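Local coordinates for protein metallophosphoesterase (Sphaerobacter thermophilus, PDB 3RQZ) that probably acts as a metal-dependent phosphatase of the YfcE family, holding zinc ions in a calcineurin-like phosphoesterase fold, at residues G111-R121 / N137-V148; Y220-M229 / S237-G245. All coordinates share one frame; numbering follows the deposited sequence.

Interaction 1 of 2, residues G111-R121 / N137-V148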
loop_
_atom_site.group_PDB
_atom_site.type_symbol
_atom_site.label_atom_id
_atom_site.label_comp_id
_atom_site.label_asym_id
_atom_site.label_seq_id
_atom_site.Cartn_x
_atom_site.Cartn_y
_atom_site.Cartn_z
ATOM N N GLY A 111 -12.406 -3.204 -15.626
ATOM C CA GLY A 111 -13.842 -3.010 -15.365
ATOM C C GLY A 111 -14.073 -1.677 -14.717
ATOM O O GLY A 111 -13.632 -0.651 -15.231
ATOM N N ASP A 112 -14.698 -1.698 -13.550
ATOM C CA ASP A 112 -15.010 -0.469 -12.798
ATOM C C ASP A 112 -13.859 0.101 -11.961
ATOM O O ASP A 112 -14.064 1.045 -11.193
ATOM C CB ASP A 112 -16.231 -0.698 -11.915
ATOM C CG ASP A 112 -17.516 -0.757 -12.705
ATOM O OD1 ASP A 112 -17.527 -0.345 -13.899
ATOM O OD2 ASP A 112 -18.525 -1.222 -12.122
ATOM N N TRP A 113 -12.648 -0.440 -12.088
ATOM C CA TRP A 113 -11.560 0.106 -11.261
ATOM C C TRP A 113 -10.231 0.333 -11.945
ATOM O O TRP A 113 -9.876 -0.372 -12.855
ATOM C CB TRP A 113 -11.353 -0.707 -9.972
ATOM C CG TRP A 113 -11.351 -2.180 -10.171
ATOM C CD1 TRP A 113 -10.287 -2.962 -10.517
ATOM C CD2 TRP A 113 -12.480 -3.065 -10.017
ATOM N NE1 TRP A 113 -10.688 -4.295 -10.600
ATOM C CE2 TRP A 113 -12.025 -4.379 -10.291
ATOM C CE3 TRP A 113 -13.830 -2.868 -9.692
ATOM C CZ2 TRP A 113 -12.876 -5.501 -10.242
ATOM C CZ3 TRP A 113 -14.682 -3.984 -9.637
ATOM C CH2 TRP A 113 -14.192 -5.286 -9.908
ATOM N N THR A 114 -9.516 1.353 -11.468
ATOM C CA THR A 114 -8.168 1.650 -11.884
ATOM C C THR A 114 -7.369 1.558 -10.602
ATOM O O THR A 114 -7.866 1.983 -9.525
ATOM C CB THR A 114 -8.073 3.077 -12.478
ATOM O OG1 THR A 114 -8.896 3.149 -13.657
ATOM C CG2 THR A 114 -6.614 3.429 -12.815
ATOM N N VAL A 115 -6.158 0.978 -10.684
ATOM C CA VAL A 115 -5.319 0.804 -9.488
ATOM C C VAL A 115 -3.884 1.258 -9.803
ATOM O O VAL A 115 -3.293 0.821 -10.815
ATOM C CB VAL A 115 -5.278 -0.675 -9.027
ATOM C CG1 VAL A 115 -4.325 -0.803 -7.761
ATOM C CG2 VAL A 115 -6.703 -1.202 -8.736
ATOM N N VAL A 116 -3.363 2.164 -8.972
ATOM C CA VAL A 116 -2.007 2.700 -9.077
ATOM C C VAL A 116 -1.451 2.862 -7.655
ATOM O O VAL A 116 -2.183 2.844 -6.654
ATOM C CB VAL A 116 -1.964 4.107 -9.766
ATOM C CG1 VAL A 116 -2.315 4.007 -11.280
ATOM C CG2 VAL A 116 -2.941 5.104 -9.051
ATOM N N HIS A 117 -0.139 3.020 -7.561
ATOM C CA HIS A 117 0.454 3.223 -6.275
ATOM C C HIS A 117 0.220 4.648 -5.773
ATOM O O HIS A 117 -0.065 4.862 -4.600
ATOM C CB HIS A 117 1.964 2.975 -6.358
ATOM C CG HIS A 117 2.655 3.192 -5.053
ATOM N ND1 HIS A 117 2.439 2.368 -3.971
ATOM C CD2 HIS A 117 3.535 4.142 -4.643
ATOM C CE1 HIS A 117 3.157 2.802 -2.946
ATOM N NE2 HIS A 117 3.837 3.872 -3.331
ATOM N N GLY A 118 0.411 5.616 -6.649
ATOM C CA GLY A 118 0.409 7.028 -6.245
ATOM C C GLY A 118 -0.812 7.753 -6.789
ATOM O O GLY A 118 -1.770 8.022 -6.062
ATOM N N SER A 119 -0.811 8.063 -8.076
ATOM C CA SER A 119 -1.954 8.755 -8.621
ATOM C C SER A 119 -2.163 8.387 -10.084
ATOM O O SER A 119 -1.211 7.960 -10.761
ATOM C CB SER A 119 -1.782 10.271 -8.479
ATOM O OG SER A 119 -1.092 10.764 -9.613
ATOM N N PRO A 120 -3.399 8.530 -10.598
ATOM C CA PRO A 120 -3.512 8.173 -12.020
ATOM C C PRO A 120 -2.803 9.143 -12.982
ATOM O O PRO A 120 -2.504 8.765 -14.136
ATOM C CB PRO A 120 -5.032 8.093 -12.252
ATOM C CG PRO A 120 -5.646 8.791 -11.117
ATOM C CD PRO A 120 -4.724 8.612 -9.952
ATOM N N ARG A 121 -2.477 10.360 -12.532
ATOM C CA ARG A 121 -1.598 11.222 -13.341
ATOM C C ARG A 121 -0.162 10.725 -13.361
ATOM O O ARG A 121 0.497 10.726 -14.423
ATOM C CB ARG A 121 -1.586 12.682 -12.851
ATOM C CG ARG A 121 -2.890 13.401 -12.968
ATOM C CD ARG A 121 -2.657 14.898 -13.014
ATOM N NE ARG A 121 -2.042 15.362 -11.774
ATOM C CZ ARG A 121 -1.776 16.631 -11.521
ATOM N NH1 ARG A 121 -1.196 16.968 -10.375
ATOM N NH2 ARG A 121 -2.101 17.560 -12.414
ATOM N N ASN A 137 -6.983 14.664 -10.512
ATOM C CA ASN A 137 -6.820 13.232 -10.797
ATOM C C ASN A 137 -8.060 12.507 -11.284
ATOM O O ASN A 137 -7.954 11.468 -11.955
ATOM C CB ASN A 137 -6.164 12.511 -9.608
ATOM C CG ASN A 137 -4.666 12.511 -9.708
ATOM O OD1 ASN A 137 -4.103 11.772 -10.511
ATOM N ND2 ASN A 137 -3.998 13.334 -8.900
ATOM N N PHE A 138 -9.226 13.065 -10.985
ATOM C CA PHE A 138 -10.491 12.512 -11.492
ATOM C C PHE A 138 -10.597 12.460 -13.015
ATOM O O PHE A 138 -11.058 11.458 -13.538
ATOM C CB PHE A 138 -11.709 13.181 -10.844
ATOM C CG PHE A 138 -12.060 12.593 -9.501
ATOM C CD1 PHE A 138 -12.745 11.377 -9.420
ATOM C CD2 PHE A 138 -11.696 13.247 -8.306
ATOM C CE1 PHE A 138 -13.052 10.797 -8.171
ATOM C CE2 PHE A 138 -12.018 12.679 -7.069
ATOM C CZ PHE A 138 -12.707 11.453 -7.003
ATOM N N PRO A 139 -10.116 13.501 -13.733
ATOM C CA PRO A 139 -10.053 13.386 -15.205
ATOM C C PRO A 139 -9.004 12.393 -15.718
ATOM O O PRO A 139 -9.075 11.987 -16.889
ATOM C CB PRO A 139 -9.704 14.814 -15.670
ATOM C CG PRO A 139 -10.025 15.719 -14.487
ATOM C CD PRO A 139 -9.732 14.848 -13.270
ATOM N N ALA A 140 -8.065 12.001 -14.854
ATOM C CA ALA A 140 -6.955 11.108 -15.217
ATOM C C ALA A 140 -7.278 9.588 -15.185
ATOM O O ALA A 140 -6.441 8.763 -15.547
ATOM C CB ALA A 140 -5.691 11.420 -14.364
ATOM N N PHE A 141 -8.475 9.219 -14.736
ATOM C CA PHE A 141 -8.945 7.849 -14.873
ATOM C C PHE A 141 -10.387 7.895 -15.342
ATOM O O PHE A 141 -11.074 8.892 -15.109
ATOM C CB PHE A 141 -8.762 7.025 -13.583
ATOM C CG PHE A 141 -9.677 7.423 -12.449
ATOM C CD1 PHE A 141 -9.380 8.520 -11.639
ATOM C CD2 PHE A 141 -10.839 6.685 -12.194
ATOM C CE1 PHE A 141 -10.223 8.878 -10.553
ATOM C CE2 PHE A 141 -11.694 7.025 -11.131
ATOM C CZ PHE A 141 -11.395 8.138 -10.308
ATOM N N ASP A 142 -10.837 6.831 -15.998
ATOM C CA ASP A 142 -12.135 6.818 -16.662
ATOM C C ASP A 142 -13.027 5.654 -16.167
ATOM O O ASP A 142 -13.932 5.211 -16.853
ATOM C CB ASP A 142 -11.928 6.772 -18.186
ATOM C CG ASP A 142 -11.058 5.585 -18.638
ATOM O OD1 ASP A 142 -10.705 4.718 -17.811
ATOM O OD2 ASP A 142 -10.721 5.506 -19.845
ATOM N N THR A 143 -12.748 5.156 -14.971
ATOM C CA THR A 143 -13.568 4.123 -14.376
ATOM C C THR A 143 -14.313 4.768 -13.188
ATOM O O THR A 143 -13.937 5.840 -12.742
ATOM C CB THR A 143 -12.693 2.979 -13.858
ATOM O OG1 THR A 143 -11.620 3.526 -13.072
ATOM C CG2 THR A 143 -12.101 2.192 -15.020
ATOM N N PRO A 144 -15.363 4.112 -12.679
ATOM C CA PRO A 144 -16.019 4.625 -11.484
ATOM C C PRO A 144 -15.065 4.766 -10.302
ATOM O O PRO A 144 -15.181 5.722 -9.549
ATOM C CB PRO A 144 -17.078 3.557 -11.196
ATOM C CG PRO A 144 -17.354 2.952 -12.523
ATOM C CD PRO A 144 -16.019 2.888 -13.171
ATOM N N LEU A 145 -14.089 3.864 -10.155
ATOM C CA LEU A 145 -13.258 3.867 -8.935
ATOM C C LEU A 145 -11.771 3.905 -9.274
ATOM O O LEU A 145 -11.367 3.311 -10.276
ATOM C CB LEU A 145 -13.562 2.613 -8.102
ATOM C CG LEU A 145 -14.991 2.296 -7.648
ATOM C CD1 LEU A 145 -14.935 0.962 -6.935
ATOM C CD2 LEU A 145 -15.581 3.383 -6.732
ATOM N N CYS A 146 -10.987 4.647 -8.479
ATOM C CA CYS A 146 -9.502 4.566 -8.504
ATOM C C CYS A 146 -8.946 4.297 -7.110
ATOM O O CYS A 146 -9.253 5.040 -6.146
ATOM C CB CYS A 146 -8.869 5.852 -9.051
ATOM S SG CYS A 146 -7.068 5.679 -9.379
ATOM N N PHE A 147 -8.164 3.228 -6.994
ATOM C CA PHE A 147 -7.514 2.850 -5.743
ATOM C C PHE A 147 -6.074 3.287 -5.783
ATOM O O PHE A 147 -5.362 3.030 -6.770
ATOM C CB PHE A 147 -7.600 1.327 -5.496
ATOM C CG PHE A 147 -9.006 0.852 -5.247
ATOM C CD1 PHE A 147 -9.577 0.993 -3.974
ATOM C CD2 PHE A 147 -9.795 0.362 -6.296
ATOM C CE1 PHE A 147 -10.903 0.571 -3.735
ATOM C CE2 PHE A 147 -11.106 -0.074 -6.070
ATOM C CZ PHE A 147 -11.668 0.032 -4.796
ATOM N N VAL A 148 -5.654 3.949 -4.712
ATOM C CA VAL A 148 -4.303 4.497 -4.608
ATOM C C VAL A 148 -3.698 4.205 -3.230
ATOM O O VAL A 148 -4.436 3.936 -2.286
ATOM C CB VAL A 148 -4.294 6.036 -4.865
ATOM C CG1 VAL A 148 -4.946 6.394 -6.201
ATOM C CG2 VAL A 148 -4.991 6.818 -3.714
HETATM O O HOH W 1 -8.585 4.515 -16.024
#

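Interaction 2 of 2, residues Y220-M229 / S237-G245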
loop_
_atom_site.group_PDB
_atom_site.type_symbol
_atom_site.label_atom_id
_atom_site.label_comp_id
_atom_site.label_asym_id
_atom_site.label_seq_id
_atom_site.Cartn_x
_atom_site.Cartn_y
_atom_site.Cartn_z
ATOM N N TYR A 220 -0.848 -5.341 15.525
ATOM C CA TYR A 220 0.084 -6.417 15.210
ATOM C C TYR A 220 1.237 -6.297 16.188
ATOM O O TYR A 220 1.296 -5.323 16.937
ATOM C CB TYR A 220 0.553 -6.358 13.744
ATOM C CG TYR A 220 1.466 -5.185 13.407
ATOM C CD1 TYR A 220 0.943 -3.953 13.030
ATOM C CD2 TYR A 220 2.869 -5.323 13.457
ATOM C CE1 TYR A 220 1.790 -2.868 12.698
ATOM C CE2 TYR A 220 3.725 -4.240 13.136
ATOM C CZ TYR A 220 3.177 -3.029 12.764
ATOM O OH TYR A 220 4.020 -1.991 12.455
ATOM N N ARG A 221 2.127 -7.283 16.214
ATOM C CA ARG A 221 3.188 -7.263 17.206
ATOM C C ARG A 221 4.348 -6.390 16.729
ATOM O O ARG A 221 5.335 -6.888 16.188
ATOM C CB ARG A 221 3.629 -8.684 17.569
ATOM C CG ARG A 221 2.581 -9.472 18.377
ATOM C CD ARG A 221 3.136 -10.828 18.893
ATOM N NE ARG A 221 3.489 -11.744 17.796
ATOM C CZ ARG A 221 2.604 -12.446 17.080
ATOM N NH1 ARG A 221 1.305 -12.355 17.349
ATOM N NH2 ARG A 221 3.008 -13.241 16.086
ATOM N N ILE A 222 4.210 -5.081 16.946
ATOM C CA ILE A 222 5.215 -4.094 16.558
ATOM C C ILE A 222 6.584 -4.423 17.152
ATOM O O ILE A 222 7.596 -4.294 16.464
ATOM C CB ILE A 222 4.785 -2.654 16.987
ATOM C CG1 ILE A 222 3.561 -2.198 16.182
ATOM C CG2 ILE A 222 5.935 -1.649 16.795
ATOM C CD1 ILE A 222 2.873 -0.985 16.795
ATOM N N ALA A 223 6.600 -4.878 18.410
ATOM C CA ALA A 223 7.832 -5.289 19.091
ATOM C C ALA A 223 8.623 -6.308 18.274
ATOM O O ALA A 223 9.857 -6.275 18.261
ATOM C CB ALA A 223 7.523 -5.870 20.476
ATOM N N ASP A 224 7.912 -7.206 17.594
ATOM C CA ASP A 224 8.576 -8.283 16.839
ATOM C C ASP A 224 9.232 -7.729 15.561
ATOM O O ASP A 224 10.376 -8.076 15.232
ATOM C CB ASP A 224 7.588 -9.402 16.473
ATOM C CG ASP A 224 7.123 -10.221 17.678
ATOM O OD1 ASP A 224 7.554 -9.961 18.824
ATOM O OD2 ASP A 224 6.300 -11.142 17.452
ATOM N N THR A 225 8.516 -6.867 14.843
ATOM C CA THR A 225 9.093 -6.202 13.670
ATOM C C THR A 225 10.286 -5.344 14.123
ATOM O O THR A 225 11.347 -5.350 13.497
ATOM C CB THR A 225 8.051 -5.350 12.946
ATOM O OG1 THR A 225 7.104 -6.219 12.328
ATOM C CG2 THR A 225 8.689 -4.474 11.871
ATOM N N GLN A 226 10.094 -4.611 15.217
ATOM C CA GLN A 226 11.156 -3.787 15.780
ATOM C C GLN A 226 12.394 -4.624 16.143
ATOM O O GLN A 226 13.508 -4.249 15.791
ATOM C CB GLN A 226 10.643 -2.982 16.970
ATOM C CG GLN A 226 9.719 -1.816 16.574
ATOM C CD GLN A 226 9.339 -1.005 17.806
ATOM O OE1 GLN A 226 9.115 -1.579 18.863
ATOM N NE2 GLN A 226 9.278 0.320 17.674
ATOM N N ALA A 227 12.191 -5.774 16.781
ATOM C CA ALA A 227 13.288 -6.708 17.090
ATOM C C ALA A 227 14.035 -7.169 15.828
ATOM O O ALA A 227 15.278 -7.221 15.794
ATOM C CB ALA A 227 12.766 -7.911 17.861
ATOM N N GLN A 228 13.271 -7.501 14.798
ATOM C CA GLN A 228 13.831 -7.969 13.548
ATOM C C GLN A 228 14.624 -6.850 12.862
ATOM O O GLN A 228 15.642 -7.114 12.245
ATOM C CB GLN A 228 12.712 -8.444 12.604
ATOM C CG GLN A 228 11.972 -9.694 13.063
ATOM C CD GLN A 228 10.736 -9.989 12.224
ATOM O OE1 GLN A 228 10.353 -9.213 11.323
ATOM N NE2 GLN A 228 10.098 -11.122 12.510
HETATM N N MSE A 229 14.125 -5.620 12.933
HETATM C CA MSE A 229 14.861 -4.468 12.385
HETATM C C MSE A 229 16.164 -4.196 13.132
HETATM O O MSE A 229 17.196 -3.954 12.506
HETATM C CB MSE A 229 14.002 -3.205 12.368
HETATM C CG MSE A 229 12.806 -3.285 11.389
HETATM SE SE MSE A 229 11.590 -1.795 11.594
HETATM C CE MSE A 229 12.744 -0.436 10.814
ATOM N N SER A 237 15.706 5.507 13.972
ATOM C CA SER A 237 14.601 6.392 13.592
ATOM C C SER A 237 13.474 5.645 12.839
ATOM O O SER A 237 12.284 5.970 12.975
ATOM C CB SER A 237 15.131 7.558 12.756
ATOM O OG SER A 237 15.066 7.240 11.382
ATOM N N LEU A 238 13.838 4.637 12.052
ATOM C CA LEU A 238 12.824 3.840 11.359
ATOM C C LEU A 238 12.145 2.854 12.316
ATOM O O LEU A 238 10.949 2.545 12.170
ATOM C CB LEU A 238 13.422 3.087 10.166
ATOM C CG LEU A 238 13.766 3.865 8.890
ATOM C CD1 LEU A 238 14.215 2.879 7.793
ATOM C CD2 LEU A 238 12.584 4.750 8.385
ATOM N N VAL A 239 12.921 2.360 13.281
ATOM C CA VAL A 239 12.427 1.376 14.241
ATOM C C VAL A 239 11.355 2.024 15.132
ATOM O O VAL A 239 10.284 1.465 15.320
ATOM C CB VAL A 239 13.573 0.751 15.071
ATOM C CG1 VAL A 239 13.022 -0.232 16.107
ATOM C CG2 VAL A 239 14.566 0.042 14.152
ATOM N N THR A 240 11.666 3.215 15.641
ATOM C CA THR A 240 10.788 3.940 16.563
ATOM C C THR A 240 9.461 4.393 15.948
ATOM O O THR A 240 8.411 4.264 16.582
ATOM C CB THR A 240 11.492 5.176 17.157
ATOM O OG1 THR A 240 12.538 4.754 18.045
ATOM C CG2 THR A 240 10.479 6.038 17.924
ATOM N N ARG A 241 9.508 4.932 14.730
ATOM C CA ARG A 241 8.290 5.400 14.012
ATOM C C ARG A 241 7.097 4.478 14.090
ATOM O O ARG A 241 5.954 4.948 14.179
ATOM C CB ARG A 241 8.519 5.518 12.518
ATOM C CG ARG A 241 9.595 6.393 12.042
ATOM C CD ARG A 241 9.708 6.085 10.538
ATOM N NE ARG A 241 8.511 6.514 9.825
ATOM C CZ ARG A 241 8.513 7.358 8.794
ATOM N NH1 ARG A 241 9.660 7.863 8.348
ATOM N NH2 ARG A 241 7.369 7.700 8.204
ATOM N N LEU A 242 7.367 3.177 13.998
ATOM C CA LEU A 242 6.339 2.143 13.966
ATOM C C LEU A 242 5.477 2.091 15.202
ATOM O O LEU A 242 4.303 1.756 15.112
ATOM C CB LEU A 242 6.958 0.751 13.756
ATOM C CG LEU A 242 7.556 0.345 12.421
ATOM C CD1 LEU A 242 7.907 -1.132 12.540
ATOM C CD2 LEU A 242 6.629 0.592 11.214
ATOM N N ALA A 243 6.051 2.396 16.356
ATOM C CA ALA A 243 5.277 2.431 17.597
ATOM C C ALA A 243 4.359 3.639 17.627
ATOM O O ALA A 243 3.300 3.592 18.253
ATOM C CB ALA A 243 6.198 2.447 18.827
ATOM N N ALA A 244 4.790 4.720 16.989
ATOM C CA ALA A 244 4.043 5.984 16.974
ATOM C C ALA A 244 3.046 6.112 15.822
ATOM O O ALA A 244 2.143 6.954 15.869
ATOM C CB ALA A 244 5.011 7.172 16.961
ATOM N N GLY A 245 3.187 5.274 14.799
ATOM C CA GLY A 245 2.352 5.401 13.604
ATOM C C GLY A 245 2.633 6.693 12.849
ATOM O O GLY A 245 1.713 7.345 12.346
HETATM O O HOH W 2 3.093 0.405 13.001
#

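Interaction 1 of 2, residues G111-R121 / N137-V148
Trp-113 to Val-116 and Leu-145 to Phe-147 run as neighbouring parallel strands, their short axes 4.6 Å apart and inclined by 19°, joined by four backbone hydrogen bonds from Leu-145 N to Asp-112 O at one end to Val-116 N to Phe-147 O at the other. On one face of the sheet, CB of Trp-113 meets CE2 of Phe-147 at 4.0 Å, lying at the ring's edge and in its plane, while the indole swings off from the second strand. Beta-branched Val-115, well suited to an extended strand, follows on the same face and touches CB of Phe-147 with CG2.

Thr-114 points to the other face, where its OG1 lies 2.8 Å from OG1 of Thr-143. A water also 2.8 Å from Thr-114 OG1 donates to Asp-142 OD1. Thr-143 holds its OG1 between its own backbone N and carbonyl carbon (chi1 49°), which lets the hydroxyl donate to Leu-145 O. That oxygen is gripped twice, Thr-114 N and Thr-143 OG1 reaching it from opposite faces of its plane.

The pair forms a right-handed beta-alpha-beta crossover through helix 131-137, a recurring element of the calcineurin-like phosphoesterase fold; strands 107-110 and 184-188 flank it in the sheet.

Beyond the first strand the chain enters the crossover, and the rigid ring of Pro-120 packs its CD 3.8 Å from SG of Cys-146 and its CG 3.8 Å from CD1 of Phe-141. The side chain of Asn-137 accepts from Arg-121 N through OD1 (3.0 Å), the nitrogen almost in line with the C=O bond, and its ND2 is hydrogen-bonded to Ile-133 O and Glu-126 OE1. Glu-126 also holds Ser-119 OG by a hydrogen bond and the Arg-121 guanidinium by a salt bridge.

Interaction 2 of 2, residues Y220-M229 / S237-G245
Gln-226 reaches from helix 222-229 to the backbone of helix 237-244, the two antiparallel at 176° with axes 9.6 Å apart. Its CB lies against CG1 of Val-239, and CG, placed beside the backbone N (chi1 -73°), touches the same methyl at 3.7 Å. The extended chain then carries CD past Val-239 O, and NE2 donates to that oxygen at 2.8 Å, with an N-H...O angle of 164°. The acceptor lies close to the amide plane of Gln-226, whereas the donor sits above the carbonyl plane of Val-239. NE2 also approaches CB of Ala-243 at 3.9 Å. A long side chain with an amide end suits this partly exposed position, because its methylenes pack against Val-239 while its amide supplies an N-H for a backbone carbonyl.

Leu-242 fills the middle of the interface. Its CD1 is pressed tightly against CG2 of Thr-225, 3.5 Å away, and meets the selenium of Met-229, present as selenomethionine; its CB faces CG2 of Ile-222. The flexible Met-229 chain bends at its end so that CE rests 3.6 Å from CB of Leu-238, while its CB touches CG2 of Val-239.

Tyr-220 stands at the far end, its OH next to CD2 of Leu-242. One water accepts from Tyr-220 OH and donates to Leu-242 O, bridging the segments; Asn-15 bonds both that hydroxyl and Thr-225 OG1, fastening 220-229 to the residue just before helix 16-26. Two successive helices joined by a short connection and packed antiparallel through apolar side chains make a helical hairpin, here at the C-terminal end of the chain.

The two contacts lie on opposite sides of the chain's centre, their centres 32 Å apart and their nearest atoms about 13 Å apart, and follow one another along the chain without touching. The zinc site relates them. The loop leaving strand 113-116 of interaction 1 brings His-117 close to the metals: its side chain is about 3 Å (nearest atoms) from those of the zinc ligands Asp-11 and Asp-37 and from a zinc ion, and its ND1 is hydrogen-bonded to Leu-35 O. Interaction 2 is more remote: the Leu-242 side chain is about 7 Å from that of His-13 and about 8 Å from that of His-152, and the Leu-238 side chain about 11 Å from a zinc ion.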